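Local atomic coordinates of thiamine pyrophosphokinase (Saccharomyces cerevisiae, PDB entry 1IG0), a protein that catalyses the transfer of pyrophosphate from ATP to thiamine, giving thiamine diphosphate and AMP, and is the only yeast enzyme able to make this cofactor. Residues D36-Q46 / T182-G193; L61-D69 / C130-F138. All blocks are in the same frame, centred on the assembly; numbering follows the deposited sequence.

Contact 1: D36-Q46 / T182-G193; sequences DENSTLLILNQ and TPISLLALGGIG
N38 to L44 and P183 to L189 pair as parallel neighbours in a beta sheet. Seven backbone hydrogen bonds join them, running alternately from one strand to the other. The first, N38 N to P183 O, is 2.9 Å; the last, L44 N to L189 O, is 2.8 Å. The strand segments run 15° apart.

Apolar contacts fall on both faces. On the face of T40, L42 and A188, CD1 of L186 lies 3.8 Å from CB of L42 and also meets CB of T40. On the face of L41 and L187, CD1 of L41 reaches CD1 of L189 at 4.0 Å. L41 CG stands anti to the backbone N (chi1 173°) and chi2 is 61°; together they bring CD1 close to L187 O. L44 CD1 rests 3.3 Å from CA of G191, where a side chain would clash.

Past the strands, the Q46 side chain runs extended and its amide reaches the loop at G190 to G193. NE2 makes a weak bond to G190 O (2.7 Å) and a second to I192 O (3.2 Å). The second comes from above the carbonyl plane of I192, though I192 O lies near the amide plane of Q46. An alanine here would lack the amide and is likely to leave the carbonyls of G190 and I192 without this shared donor.

At the other end, a water links N38 ND2 to T182 O.

The pair lies mid-sheet, between strands 64-68 and 216-221. Helix 52-61 packs on L41 and L187, helix 126-139 on N38 and T40: the middle layer of the alpha-beta-alpha fold.

Contact 2: L61-D69 / C130-F138; sequences LHDLKVCAD and CVNLISLHF
L64 reaches from strand 64-68 to the last residues of the helix segment, H137 and F138. Its CB lies 3.9 Å from CZ of F138, oblique to the ring. CG stands anti to the backbone N (chi1 -174°), which carries both methyls on toward the helix. CD1 sits over one face of the H137 imidazole, 3.9 Å from the ring centroid, in a CH-pi contact 14° off the ring normal. CD2 shares that face, 3.8 Å from CD2 of H137. It also touches CG1 of I134.

Farther along the strand, V66 divides its methyls. CG2 meets CG1 of I134 at 3.9 Å. CG1 packs against SG of C130 and, more loosely, against CD2 of L133. A68 CB closes the row, 3.6 Å from SG of C130. The strand and helix segments are nearly antiparallel, at 155°, with their axes 9.8 Å apart. This is helix-on-sheet packing in the alpha-beta-alpha catalytic domain.

The polar contacts lie around D63 and H137. OD2 of D63 lies at the edge of the F138 ring, near the ring plane, 3.5 Å from CE2. A water gives a hydrogen bond to D63 OD2 and also bonds H137 NE2. H137 ND1 bonds the hydroxyl of Y93, so both ring nitrogens have partners, which would restrain the turn of the imidazole against L64.

No direct hydrogen bond joins the two segments. The helix is therefore held to this strand by methyl, sulfur and ring contacts, with one water bridge at the more exposed D63 end.

How the contacts relate
Both contacts are largely buried. The centre of contact 1 is about 5 Å from the centre of the chain, against about 12 Å for that of contact 2. Strands 38-43 and 64-68 are neighbours in one sheet, and L41 N to L64 O and I43 N to V66 O are probable hydrogen bonds. Contact 1 joins strand to strand, mostly through backbone bonds; contact 2 lays a helix on the sheet through side chains. F138 links them, packing on N38 and T40 of contact 1. In both, water bridges lie near the strand starts, at N38 and T182 in contact 1 and between D63 and helix residue H137 in contact 2. Contact 2 is nested inside the loop that contact 1 closes.

Contact 1: D36-Q46 / T182-G193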
ATOM      1  N   ASP B  36     -22.547  18.720 -13.190  1.00 39.51           N
ATOM      2  CA  ASP B  36     -23.311  19.278 -12.073  1.00 39.08           C
ATOM      3  C   ASP B  36     -22.638  19.215 -10.701  1.00 36.98           C
ATOM      4  O   ASP B  36     -23.123  19.824  -9.747  1.00 37.95           O
ATOM      5  CB  ASP B  36     -24.672  18.580 -11.982  1.00 41.32           C
ATOM      6  CG  ASP B  36     -25.697  19.384 -11.193  1.00 44.06           C
ATOM      7  OD1 ASP B  36     -25.298  20.222 -10.355  1.00 44.76           O
ATOM      8  OD2 ASP B  36     -26.910  19.166 -11.401  1.00 45.87           O
ATOM      9  N   GLU B  37     -21.526  18.499 -10.583  1.00 33.52           N
ATOM     10  CA  GLU B  37     -20.869  18.385  -9.285  1.00 30.47           C
ATOM     11  C   GLU B  37     -19.591  19.206  -9.160  1.00 27.80           C
ATOM     12  O   GLU B  37     -18.997  19.612 -10.159  1.00 25.54           O
ATOM     13  CB  GLU B  37     -20.560  16.916  -9.000  1.00 31.67           C
ATOM     14  CG  GLU B  37     -19.413  16.344  -9.819  1.00 33.30           C
ATOM     15  CD  GLU B  37     -19.390  14.828  -9.806  1.00 34.67           C
ATOM     16  OE1 GLU B  37     -19.962  14.234  -8.869  1.00 34.86           O
ATOM     17  OE2 GLU B  37     -18.795  14.230 -10.727  1.00 34.92           O
ATOM     18  N   ASN B  38     -19.179  19.461  -7.921  1.00 24.75           N
ATOM     19  CA  ASN B  38     -17.948  20.200  -7.676  1.00 22.98           C
ATOM     20  C   ASN B  38     -16.807  19.215  -7.869  1.00 22.06           C
ATOM     21  O   ASN B  38     -17.020  18.004  -7.842  1.00 20.60           O
ATOM     22  CB  ASN B  38     -17.914  20.765  -6.252  1.00 21.93           C
ATOM     23  CG  ASN B  38     -18.757  22.016  -6.101  1.00 22.21           C
ATOM     24  OD1 ASN B  38     -18.685  22.925  -6.929  1.00 22.14           O
ATOM     25  ND2 ASN B  38     -19.548  22.079  -5.035  1.00 19.35           N
ATOM     26  N   SER B  39     -15.597  19.727  -8.066  1.00 20.91           N
ATOM     27  CA  SER B  39     -14.450  18.856  -8.275  1.00 20.82           C
ATOM     28  C   SER B  39     -13.166  19.442  -7.716  1.00 20.50           C
ATOM     29  O   SER B  39     -13.010  20.660  -7.619  1.00 20.59           O
ATOM     30  CB  SER B  39     -14.279  18.571  -9.767  1.00 20.33           C
ATOM     31  OG  SER B  39     -14.105  19.771 -10.496  1.00 21.03           O
ATOM     32  N   THR B  40     -12.244  18.559  -7.355  1.00 19.58           N
ATOM     33  CA  THR B  40     -10.970  18.981  -6.801  1.00 18.97           C
ATOM     34  C   THR B  40      -9.865  17.992  -7.128  1.00 19.19           C
ATOM     35  O   THR B  40     -10.075  16.778  -7.123  1.00 19.33           O
ATOM     36  CB  THR B  40     -11.036  19.112  -5.257  1.00 19.69           C
ATOM     37  OG1 THR B  40     -12.026  20.082  -4.897  1.00 20.97           O
ATOM     38  CG2 THR B  40      -9.683  19.539  -4.694  1.00 20.17           C
ATOM     39  N   LEU B  41      -8.690  18.529  -7.427  1.00 18.30           N
ATOM     40  CA  LEU B  41      -7.518  17.712  -7.700  1.00 19.00           C
ATOM     41  C   LEU B  41      -6.630  17.926  -6.482  1.00 19.28           C
ATOM     42  O   LEU B  41      -6.142  19.032  -6.248  1.00 18.39           O
ATOM     43  CB  LEU B  41      -6.791  18.185  -8.958  1.00 19.92           C
ATOM     44  CG  LEU B  41      -5.454  17.487  -9.237  1.00 20.82           C
ATOM     45  CD1 LEU B  41      -5.682  15.991  -9.442  1.00 20.59           C
ATOM     46  CD2 LEU B  41      -4.798  18.108 -10.466  1.00 21.28           C
ATOM     47  N   LEU B  42      -6.436  16.872  -5.701  1.00 18.74           N
ATOM     48  CA  LEU B  42      -5.618  16.961  -4.502  1.00 18.37           C
ATOM     49  C   LEU B  42      -4.239  16.366  -4.719  1.00 19.28           C
ATOM     50  O   LEU B  42      -4.107  15.205  -5.105  1.00 19.14           O
ATOM     51  CB  LEU B  42      -6.310  16.237  -3.345  1.00 18.17           C
ATOM     52  CG  LEU B  42      -5.537  16.096  -2.033  1.00 18.65           C
ATOM     53  CD1 LEU B  42      -5.189  17.472  -1.483  1.00 18.05           C
ATOM     54  CD2 LEU B  42      -6.383  15.312  -1.036  1.00 18.31           C
ATOM     55  N   ILE B  43      -3.213  17.171  -4.469  1.00 18.57           N
ATOM     56  CA  ILE B  43      -1.838  16.719  -4.629  1.00 20.18           C
ATOM     57  C   ILE B  43      -1.214  16.521  -3.258  1.00 19.94           C
ATOM     58  O   ILE B  43      -1.094  17.466  -2.479  1.00 20.29           O
ATOM     59  CB  ILE B  43      -0.992  17.744  -5.411  1.00 19.95           C
ATOM     60  CG1 ILE B  43      -1.649  18.032  -6.762  1.00 20.67           C
ATOM     61  CG2 ILE B  43       0.422  17.201  -5.626  1.00 20.46           C
ATOM     62  CD1 ILE B  43      -0.928  19.085  -7.587  1.00 21.63           C
ATOM     63  N   LEU B  44      -0.824  15.285  -2.965  1.00 19.64           N
ATOM     64  CA  LEU B  44      -0.210  14.965  -1.685  1.00 19.80           C
ATOM     65  C   LEU B  44       1.313  15.019  -1.793  1.00 21.08           C
ATOM     66  O   LEU B  44       1.863  15.062  -2.896  1.00 20.08           O
ATOM     67  CB  LEU B  44      -0.690  13.592  -1.210  1.00 19.55           C
ATOM     68  CG  LEU B  44      -2.209  13.574  -0.998  1.00 20.75           C
ATOM     69  CD1 LEU B  44      -2.690  12.166  -0.715  1.00 21.44           C
ATOM     70  CD2 LEU B  44      -2.570  14.515   0.144  1.00 21.21           C
ATOM     71  N   ASN B  45       1.990  15.020  -0.650  1.00 22.39           N
ATOM     72  CA  ASN B  45       3.446  15.120  -0.629  1.00 24.40           C
ATOM     73  C   ASN B  45       4.231  13.880  -1.046  1.00 25.89           C
ATOM     74  O   ASN B  45       4.719  13.118  -0.210  1.00 26.68           O
ATOM     75  CB  ASN B  45       3.914  15.592   0.752  1.00 25.31           C
ATOM     76  CG  ASN B  45       5.402  15.879   0.795  1.00 26.43           C
ATOM     77  OD1 ASN B  45       5.992  16.292  -0.204  1.00 26.08           O
ATOM     78  ND2 ASN B  45       6.014  15.677   1.955  1.00 27.58           N
ATOM     79  N   GLN B  46       4.347  13.699  -2.356  1.00 26.34           N
ATOM     80  CA  GLN B  46       5.094  12.596  -2.947  1.00 27.68           C
ATOM     81  C   GLN B  46       5.508  13.065  -4.336  1.00 28.22           C
ATOM     82  O   GLN B  46       4.805  13.857  -4.962  1.00 26.95           O
ATOM     83  CB  GLN B  46       4.232  11.331  -3.055  1.00 28.14           C
ATOM     84  CG  GLN B  46       4.951  10.153  -3.708  1.00 30.60           C
ATOM     85  CD  GLN B  46       4.149   8.862  -3.664  1.00 31.57           C
ATOM     86  OE1 GLN B  46       4.540   7.860  -4.263  1.00 33.00           O
ATOM     87  NE2 GLN B  46       3.028   8.879  -2.953  1.00 31.20           N
ATOM     88  N   THR B 182     -23.817  19.518  -2.553  1.00 22.09           N
ATOM     89  CA  THR B 182     -23.383  19.201  -3.908  1.00 21.67           C
ATOM     90  C   THR B 182     -22.191  18.257  -3.812  1.00 21.06           C
ATOM     91  O   THR B 182     -21.254  18.506  -3.057  1.00 20.43           O
ATOM     92  CB  THR B 182     -22.957  20.469  -4.678  1.00 22.02           C
ATOM     93  OG1 THR B 182     -24.079  21.351  -4.794  1.00 22.61           O
ATOM     94  CG2 THR B 182     -22.460  20.108  -6.072  1.00 22.42           C
ATOM     95  N   PRO B 183     -22.217  17.151  -4.570  1.00 20.84           N
ATOM     96  CA  PRO B 183     -21.115  16.185  -4.541  1.00 20.40           C
ATOM     97  C   PRO B 183     -19.779  16.810  -4.924  1.00 20.28           C
ATOM     98  O   PRO B 183     -19.731  17.768  -5.693  1.00 20.48           O
ATOM     99  CB  PRO B 183     -21.558  15.129  -5.549  1.00 21.57           C
ATOM    100  CG  PRO B 183     -23.053  15.179  -5.450  1.00 21.46           C
ATOM    101  CD  PRO B 183     -23.312  16.666  -5.428  1.00 21.28           C
ATOM    102  N   ILE B 184     -18.699  16.259  -4.384  1.00 19.49           N
ATOM    103  CA  ILE B 184     -17.360  16.749  -4.682  1.00 19.35           C
ATOM    104  C   ILE B 184     -16.517  15.610  -5.237  1.00 19.65           C
ATOM    105  O   ILE B 184     -16.128  14.700  -4.503  1.00 19.18           O
ATOM    106  CB  ILE B 184     -16.657  17.299  -3.420  1.00 18.11           C
ATOM    107  CG1 ILE B 184     -17.458  18.467  -2.842  1.00 17.63           C
ATOM    108  CG2 ILE B 184     -15.243  17.755  -3.767  1.00 18.99           C
ATOM    109  CD1 ILE B 184     -16.880  19.023  -1.546  1.00 18.13           C
ATOM    110  N   SER B 185     -16.253  15.652  -6.539  1.00 19.36           N
ATOM    111  CA  SER B 185     -15.435  14.629  -7.177  1.00 19.58           C
ATOM    112  C   SER B 185     -13.986  14.951  -6.829  1.00 19.80           C
ATOM    113  O   SER B 185     -13.438  15.957  -7.281  1.00 19.03           O
ATOM    114  CB  SER B 185     -15.634  14.649  -8.693  1.00 20.25           C
ATOM    115  OG  SER B 185     -14.903  13.602  -9.307  1.00 21.73           O
ATOM    116  N   LEU B 186     -13.375  14.090  -6.023  1.00 18.87           N
ATOM    117  CA  LEU B 186     -12.003  14.294  -5.573  1.00 18.54           C
ATOM    118  C   LEU B 186     -11.010  13.274  -6.130  1.00 18.41           C
ATOM    119  O   LEU B 186     -11.128  12.075  -5.880  1.00 18.93           O
ATOM    120  CB  LEU B 186     -11.976  14.262  -4.043  1.00 18.63           C
ATOM    121  CG  LEU B 186     -10.652  14.427  -3.297  1.00 17.76           C
ATOM    122  CD1 LEU B 186     -10.065  15.805  -3.568  1.00 18.52           C
ATOM    123  CD2 LEU B 186     -10.896  14.228  -1.805  1.00 18.27           C
ATOM    124  N   LEU B 187     -10.033  13.763  -6.888  1.00 18.32           N
ATOM    125  CA  LEU B 187      -9.003  12.908  -7.467  1.00 18.46           C
ATOM    126  C   LEU B 187      -7.697  13.249  -6.758  1.00 18.79           C
ATOM    127  O   LEU B 187      -7.275  14.404  -6.751  1.00 19.15           O
ATOM    128  CB  LEU B 187      -8.873  13.171  -8.971  1.00 18.45           C
ATOM    129  CG  LEU B 187      -7.973  12.216  -9.760  1.00 18.29           C
ATOM    130  CD1 LEU B 187      -8.531  10.799  -9.683  1.00 17.32           C
ATOM    131  CD2 LEU B 187      -7.887  12.675 -11.208  1.00 18.21           C
ATOM    132  N   ALA B 188      -7.057  12.247  -6.163  1.00 18.47           N
ATOM    133  CA  ALA B 188      -5.818  12.479  -5.429  1.00 19.01           C
ATOM    134  C   ALA B 188      -4.569  11.877  -6.060  1.00 20.35           C
ATOM    135  O   ALA B 188      -4.582  10.751  -6.557  1.00 19.92           O
ATOM    136  CB  ALA B 188      -5.967  11.972  -3.997  1.00 19.43           C
ATOM    137  N   LEU B 189      -3.486  12.648  -6.019  1.00 20.21           N
ATOM    138  CA  LEU B 189      -2.199  12.228  -6.557  1.00 20.66           C
ATOM    139  C   LEU B 189      -1.177  12.151  -5.423  1.00 21.37           C
ATOM    140  O   LEU B 189      -1.171  12.998  -4.529  1.00 21.02           O
ATOM    141  CB  LEU B 189      -1.705  13.231  -7.606  1.00 21.18           C
ATOM    142  CG  LEU B 189      -2.496  13.411  -8.905  1.00 22.39           C
ATOM    143  CD1 LEU B 189      -1.926  14.586  -9.696  1.00 21.85           C
ATOM    144  CD2 LEU B 189      -2.432  12.133  -9.730  1.00 23.35           C
ATOM    145  N   GLY B 190      -0.327  11.130  -5.458  1.00 20.89           N
ATOM    146  CA  GLY B 190       0.708  10.981  -4.449  1.00 21.02           C
ATOM    147  C   GLY B 190       0.345  10.450  -3.071  1.00 21.78           C
ATOM    148  O   GLY B 190       1.130  10.597  -2.135  1.00 22.62           O
ATOM    149  N   GLY B 191      -0.823   9.833  -2.928  1.00 21.70           N
ATOM    150  CA  GLY B 191      -1.207   9.310  -1.627  1.00 21.72           C
ATOM    151  C   GLY B 191      -0.897   7.833  -1.455  1.00 21.67           C
ATOM    152  O   GLY B 191      -1.073   7.273  -0.371  1.00 21.54           O
ATOM    153  N   ILE B 192      -0.415   7.206  -2.523  1.00 20.91           N
ATOM    154  CA  ILE B 192      -0.102   5.781  -2.506  1.00 20.94           C
ATOM    155  C   ILE B 192       1.299   5.497  -3.058  1.00 21.86           C
ATOM    156  O   ILE B 192       1.739   6.141  -4.011  1.00 21.90           O
ATOM    157  CB  ILE B 192      -1.119   4.989  -3.375  1.00 20.56           C
ATOM    158  CG1 ILE B 192      -2.557   5.311  -2.946  1.00 19.66           C
ATOM    159  CG2 ILE B 192      -0.844   3.494  -3.271  1.00 19.63           C
ATOM    160  CD1 ILE B 192      -2.957   4.736  -1.605  1.00 19.35           C
ATOM    161  N   GLY B 193       1.996   4.536  -2.457  1.00 22.75           N
ATOM    162  CA  GLY B 193       3.313   4.171  -2.952  1.00 24.80           C
ATOM    163  C   GLY B 193       4.548   4.722  -2.266  1.00 26.09           C
ATOM    164  O   GLY B 193       5.664   4.355  -2.635  1.00 28.19           O
TER
HETATM  165  O   HOH W   1     -26.266  20.478  -7.121  1.00 55.70           O
HETATM  166  O   HOH W   2     -19.883  20.725  -2.359  1.00 19.32           O

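Contact 2: L61-D69 / C130-F138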
ATOM      1  N   LEU B  61      -9.793  19.339 -16.058  1.00 25.97           N
ATOM      2  CA  LEU B  61     -11.056  18.685 -15.730  1.00 25.33           C
ATOM      3  C   LEU B  61     -11.527  18.908 -14.297  1.00 24.52           C
ATOM      4  O   LEU B  61     -12.657  18.560 -13.950  1.00 23.65           O
ATOM      5  CB  LEU B  61     -10.955  17.182 -15.997  1.00 26.58           C
ATOM      6  CG  LEU B  61     -10.965  16.742 -17.461  1.00 28.04           C
ATOM      7  CD1 LEU B  61     -10.736  15.242 -17.547  1.00 28.99           C
ATOM      8  CD2 LEU B  61     -12.297  17.120 -18.092  1.00 28.79           C
ATOM      9  N   HIS B  62     -10.669  19.478 -13.461  1.00 23.25           N
ATOM     10  CA  HIS B  62     -11.043  19.731 -12.077  1.00 21.94           C
ATOM     11  C   HIS B  62     -11.016  21.217 -11.757  1.00 21.56           C
ATOM     12  O   HIS B  62     -10.186  21.962 -12.276  1.00 21.21           O
ATOM     13  CB  HIS B  62     -10.126  18.957 -11.128  1.00 20.94           C
ATOM     14  CG  HIS B  62     -10.276  17.471 -11.239  1.00 21.12           C
ATOM     15  ND1 HIS B  62      -9.817  16.758 -12.323  1.00 19.49           N
ATOM     16  CD2 HIS B  62     -10.884  16.573 -10.428  1.00 20.20           C
ATOM     17  CE1 HIS B  62     -10.136  15.483 -12.178  1.00 19.24           C
ATOM     18  NE2 HIS B  62     -10.784  15.346 -11.035  1.00 19.59           N
ATOM     19  N   ASP B  63     -11.940  21.642 -10.903  1.00 21.47           N
ATOM     20  CA  ASP B  63     -12.052  23.044 -10.525  1.00 21.79           C
ATOM     21  C   ASP B  63     -10.995  23.498  -9.523  1.00 21.61           C
ATOM     22  O   ASP B  63     -10.104  24.281  -9.859  1.00 22.99           O
ATOM     23  CB  ASP B  63     -13.455  23.312  -9.970  1.00 22.43           C
ATOM     24  CG  ASP B  63     -13.623  24.727  -9.454  1.00 24.49           C
ATOM     25  OD1 ASP B  63     -12.973  25.645  -9.996  1.00 24.62           O
ATOM     26  OD2 ASP B  63     -14.420  24.926  -8.513  1.00 25.06           O
ATOM     27  N   LEU B  64     -11.094  23.006  -8.293  1.00 20.43           N
ATOM     28  CA  LEU B  64     -10.151  23.377  -7.245  1.00 18.90           C
ATOM     29  C   LEU B  64      -8.909  22.487  -7.226  1.00 19.73           C
ATOM     30  O   LEU B  64      -8.986  21.289  -7.493  1.00 19.02           O
ATOM     31  CB  LEU B  64     -10.839  23.304  -5.877  1.00 18.85           C
ATOM     32  CG  LEU B  64     -10.041  23.802  -4.667  1.00 18.63           C
ATOM     33  CD1 LEU B  64      -9.923  25.316  -4.722  1.00 19.45           C
ATOM     34  CD2 LEU B  64     -10.737  23.386  -3.384  1.00 18.56           C
ATOM     35  N   LYS B  65      -7.763  23.090  -6.919  1.00 19.46           N
ATOM     36  CA  LYS B  65      -6.506  22.356  -6.820  1.00 19.84           C
ATOM     37  C   LYS B  65      -5.890  22.667  -5.466  1.00 19.24           C
ATOM     38  O   LYS B  65      -5.657  23.830  -5.131  1.00 18.07           O
ATOM     39  CB  LYS B  65      -5.527  22.756  -7.928  1.00 19.13           C
ATOM     40  CG  LYS B  65      -5.938  22.327  -9.326  1.00 21.49           C
ATOM     41  CD  LYS B  65      -6.933  23.296  -9.937  1.00 22.20           C
ATOM     42  CE  LYS B  65      -7.313  22.874 -11.345  1.00 23.52           C
ATOM     43  NZ  LYS B  65      -8.169  23.898 -11.998  1.00 24.75           N
ATOM     44  N   VAL B  66      -5.628  21.624  -4.689  1.00 17.93           N
ATOM     45  CA  VAL B  66      -5.060  21.797  -3.360  1.00 18.80           C
ATOM     46  C   VAL B  66      -3.758  21.026  -3.186  1.00 19.57           C
ATOM     47  O   VAL B  66      -3.642  19.876  -3.610  1.00 19.89           O
ATOM     48  CB  VAL B  66      -6.059  21.334  -2.271  1.00 18.02           C
ATOM     49  CG1 VAL B  66      -5.424  21.433  -0.891  1.00 18.81           C
ATOM     50  CG2 VAL B  66      -7.325  22.181  -2.332  1.00 17.76           C
ATOM     51  N   CYS B  67      -2.782  21.676  -2.562  1.00 20.59           N
ATOM     52  CA  CYS B  67      -1.488  21.066  -2.293  1.00 21.48           C
ATOM     53  C   CYS B  67      -1.348  20.837  -0.795  1.00 22.16           C
ATOM     54  O   CYS B  67      -1.550  21.755   0.002  1.00 22.28           O
ATOM     55  CB  CYS B  67      -0.349  21.970  -2.770  1.00 22.31           C
ATOM     56  SG  CYS B  67      -0.026  21.913  -4.541  1.00 22.43           S
ATOM     57  N   ALA B  68      -1.013  19.609  -0.416  1.00 22.18           N
ATOM     58  CA  ALA B  68      -0.835  19.277   0.990  1.00 23.92           C
ATOM     59  C   ALA B  68       0.606  19.538   1.418  1.00 25.18           C
ATOM     60  O   ALA B  68       1.506  18.744   1.134  1.00 26.34           O
ATOM     61  CB  ALA B  68      -1.200  17.817   1.238  1.00 23.13           C
ATOM     62  N   ASP B  69       0.811  20.666   2.090  1.00 26.18           N
ATOM     63  CA  ASP B  69       2.122  21.067   2.592  1.00 27.88           C
ATOM     64  C   ASP B  69       3.257  20.865   1.589  1.00 27.68           C
ATOM     65  O   ASP B  69       3.374  21.610   0.620  1.00 28.19           O
ATOM     66  CB  ASP B  69       2.430  20.308   3.887  1.00 30.60           C
ATOM     67  CG  ASP B  69       3.608  20.895   4.642  1.00 32.29           C
ATOM     68  OD1 ASP B  69       4.111  21.960   4.228  1.00 35.18           O
ATOM     69  OD2 ASP B  69       4.027  20.292   5.652  1.00 34.30           O
ATOM     70  N   CYS B 130      -6.624  18.955   4.459  1.00 17.20           N
ATOM     71  CA  CYS B 130      -7.030  19.277   3.099  1.00 17.92           C
ATOM     72  C   CYS B 130      -8.513  19.055   2.831  1.00 17.76           C
ATOM     73  O   CYS B 130      -9.185  19.944   2.314  1.00 17.92           O
ATOM     74  CB  CYS B 130      -6.204  18.471   2.092  1.00 18.47           C
ATOM     75  SG  CYS B 130      -4.481  18.997   1.956  1.00 20.71           S
ATOM     76  N   VAL B 131      -9.031  17.877   3.173  1.00 17.54           N
ATOM     77  CA  VAL B 131     -10.442  17.598   2.930  1.00 17.83           C
ATOM     78  C   VAL B 131     -11.356  18.518   3.737  1.00 17.09           C
ATOM     79  O   VAL B 131     -12.435  18.893   3.271  1.00 16.83           O
ATOM     80  CB  VAL B 131     -10.796  16.118   3.222  1.00 18.33           C
ATOM     81  CG1 VAL B 131     -10.106  15.212   2.207  1.00 19.18           C
ATOM     82  CG2 VAL B 131     -10.384  15.747   4.629  1.00 18.50           C
ATOM     83  N   ASN B 132     -10.939  18.880   4.946  1.00 16.59           N
ATOM     84  CA  ASN B 132     -11.737  19.793   5.760  1.00 17.05           C
ATOM     85  C   ASN B 132     -11.774  21.130   5.027  1.00 17.01           C
ATOM     86  O   ASN B 132     -12.822  21.764   4.914  1.00 17.09           O
ATOM     87  CB  ASN B 132     -11.112  19.994   7.146  1.00 18.14           C
ATOM     88  CG  ASN B 132     -11.428  18.861   8.105  1.00 19.22           C
ATOM     89  OD1 ASN B 132     -11.034  18.896   9.272  1.00 19.98           O
ATOM     90  ND2 ASN B 132     -12.144  17.852   7.621  1.00 19.00           N
ATOM     91  N   LEU B 133     -10.611  21.547   4.534  1.00 16.58           N
ATOM     92  CA  LEU B 133     -10.473  22.796   3.794  1.00 16.97           C
ATOM     93  C   LEU B 133     -11.321  22.769   2.529  1.00 17.28           C
ATOM     94  O   LEU B 133     -12.033  23.725   2.225  1.00 16.23           O
ATOM     95  CB  LEU B 133      -9.009  23.017   3.413  1.00 17.48           C
ATOM     96  CG  LEU B 133      -8.727  24.110   2.377  1.00 18.11           C
ATOM     97  CD1 LEU B 133      -9.131  25.468   2.932  1.00 18.32           C
ATOM     98  CD2 LEU B 133      -7.248  24.096   2.014  1.00 18.95           C
ATOM     99  N   ILE B 134     -11.233  21.668   1.790  1.00 17.17           N
ATOM    100  CA  ILE B 134     -11.984  21.513   0.552  1.00 17.34           C
ATOM    101  C   ILE B 134     -13.487  21.642   0.783  1.00 17.78           C
ATOM    102  O   ILE B 134     -14.177  22.332   0.031  1.00 17.02           O
ATOM    103  CB  ILE B 134     -11.674  20.151  -0.108  1.00 17.70           C
ATOM    104  CG1 ILE B 134     -10.218  20.141  -0.584  1.00 18.68           C
ATOM    105  CG2 ILE B 134     -12.625  19.899  -1.272  1.00 17.55           C
ATOM    106  CD1 ILE B 134      -9.718  18.786  -1.031  1.00 18.54           C
ATOM    107  N   SER B 135     -13.993  20.990   1.825  1.00 17.89           N
ATOM    108  CA  SER B 135     -15.417  21.060   2.125  1.00 17.93           C
ATOM    109  C   SER B 135     -15.813  22.491   2.487  1.00 18.24           C
ATOM    110  O   SER B 135     -16.848  22.990   2.041  1.00 18.13           O
ATOM    111  CB  SER B 135     -15.775  20.118   3.275  1.00 17.83           C
ATOM    112  OG  SER B 135     -17.182  20.042   3.436  1.00 18.51           O
ATOM    113  N   LEU B 136     -14.993  23.150   3.300  1.00 17.31           N
ATOM    114  CA  LEU B 136     -15.267  24.528   3.692  1.00 18.16           C
ATOM    115  C   LEU B 136     -15.311  25.422   2.455  1.00 17.74           C
ATOM    116  O   LEU B 136     -16.197  26.266   2.312  1.00 16.87           O
ATOM    117  CB  LEU B 136     -14.187  25.030   4.656  1.00 18.90           C
ATOM    118  CG  LEU B 136     -14.277  24.552   6.109  1.00 19.58           C
ATOM    119  CD1 LEU B 136     -13.025  24.975   6.868  1.00 19.28           C
ATOM    120  CD2 LEU B 136     -15.533  25.134   6.759  1.00 19.71           C
ATOM    121  N   HIS B 137     -14.348  25.229   1.562  1.00 17.81           N
ATOM    122  CA  HIS B 137     -14.275  26.018   0.337  1.00 18.64           C
ATOM    123  C   HIS B 137     -15.579  25.970  -0.455  1.00 19.05           C
ATOM    124  O   HIS B 137     -16.090  27.000  -0.895  1.00 19.58           O
ATOM    125  CB  HIS B 137     -13.142  25.510  -0.558  1.00 18.29           C
ATOM    126  CG  HIS B 137     -13.106  26.159  -1.907  1.00 19.58           C
ATOM    127  ND1 HIS B 137     -12.499  27.375  -2.133  1.00 20.44           N
ATOM    128  CD2 HIS B 137     -13.648  25.783  -3.090  1.00 19.94           C
ATOM    129  CE1 HIS B 137     -12.670  27.721  -3.397  1.00 21.42           C
ATOM    130  NE2 HIS B 137     -13.364  26.773  -3.998  1.00 21.98           N
ATOM    131  N   PHE B 138     -16.111  24.767  -0.639  1.00 18.48           N
ATOM    132  CA  PHE B 138     -17.338  24.588  -1.405  1.00 18.84           C
ATOM    133  C   PHE B 138     -18.645  24.727  -0.633  1.00 18.74           C
ATOM    134  O   PHE B 138     -19.656  25.131  -1.205  1.00 18.71           O
ATOM    135  CB  PHE B 138     -17.335  23.216  -2.090  1.00 18.52           C
ATOM    136  CG  PHE B 138     -16.400  23.118  -3.259  1.00 19.54           C
ATOM    137  CD1 PHE B 138     -15.334  22.225  -3.239  1.00 19.72           C
ATOM    138  CD2 PHE B 138     -16.588  23.914  -4.384  1.00 18.94           C
ATOM    139  CE1 PHE B 138     -14.467  22.125  -4.326  1.00 21.60           C
ATOM    140  CE2 PHE B 138     -15.729  23.823  -5.475  1.00 21.04           C
ATOM    141  CZ  PHE B 138     -14.666  22.927  -5.447  1.00 20.96           C
TER
HETATM  142  O   HOH W   3     -14.033  26.993  -6.846  1.00 30.00           O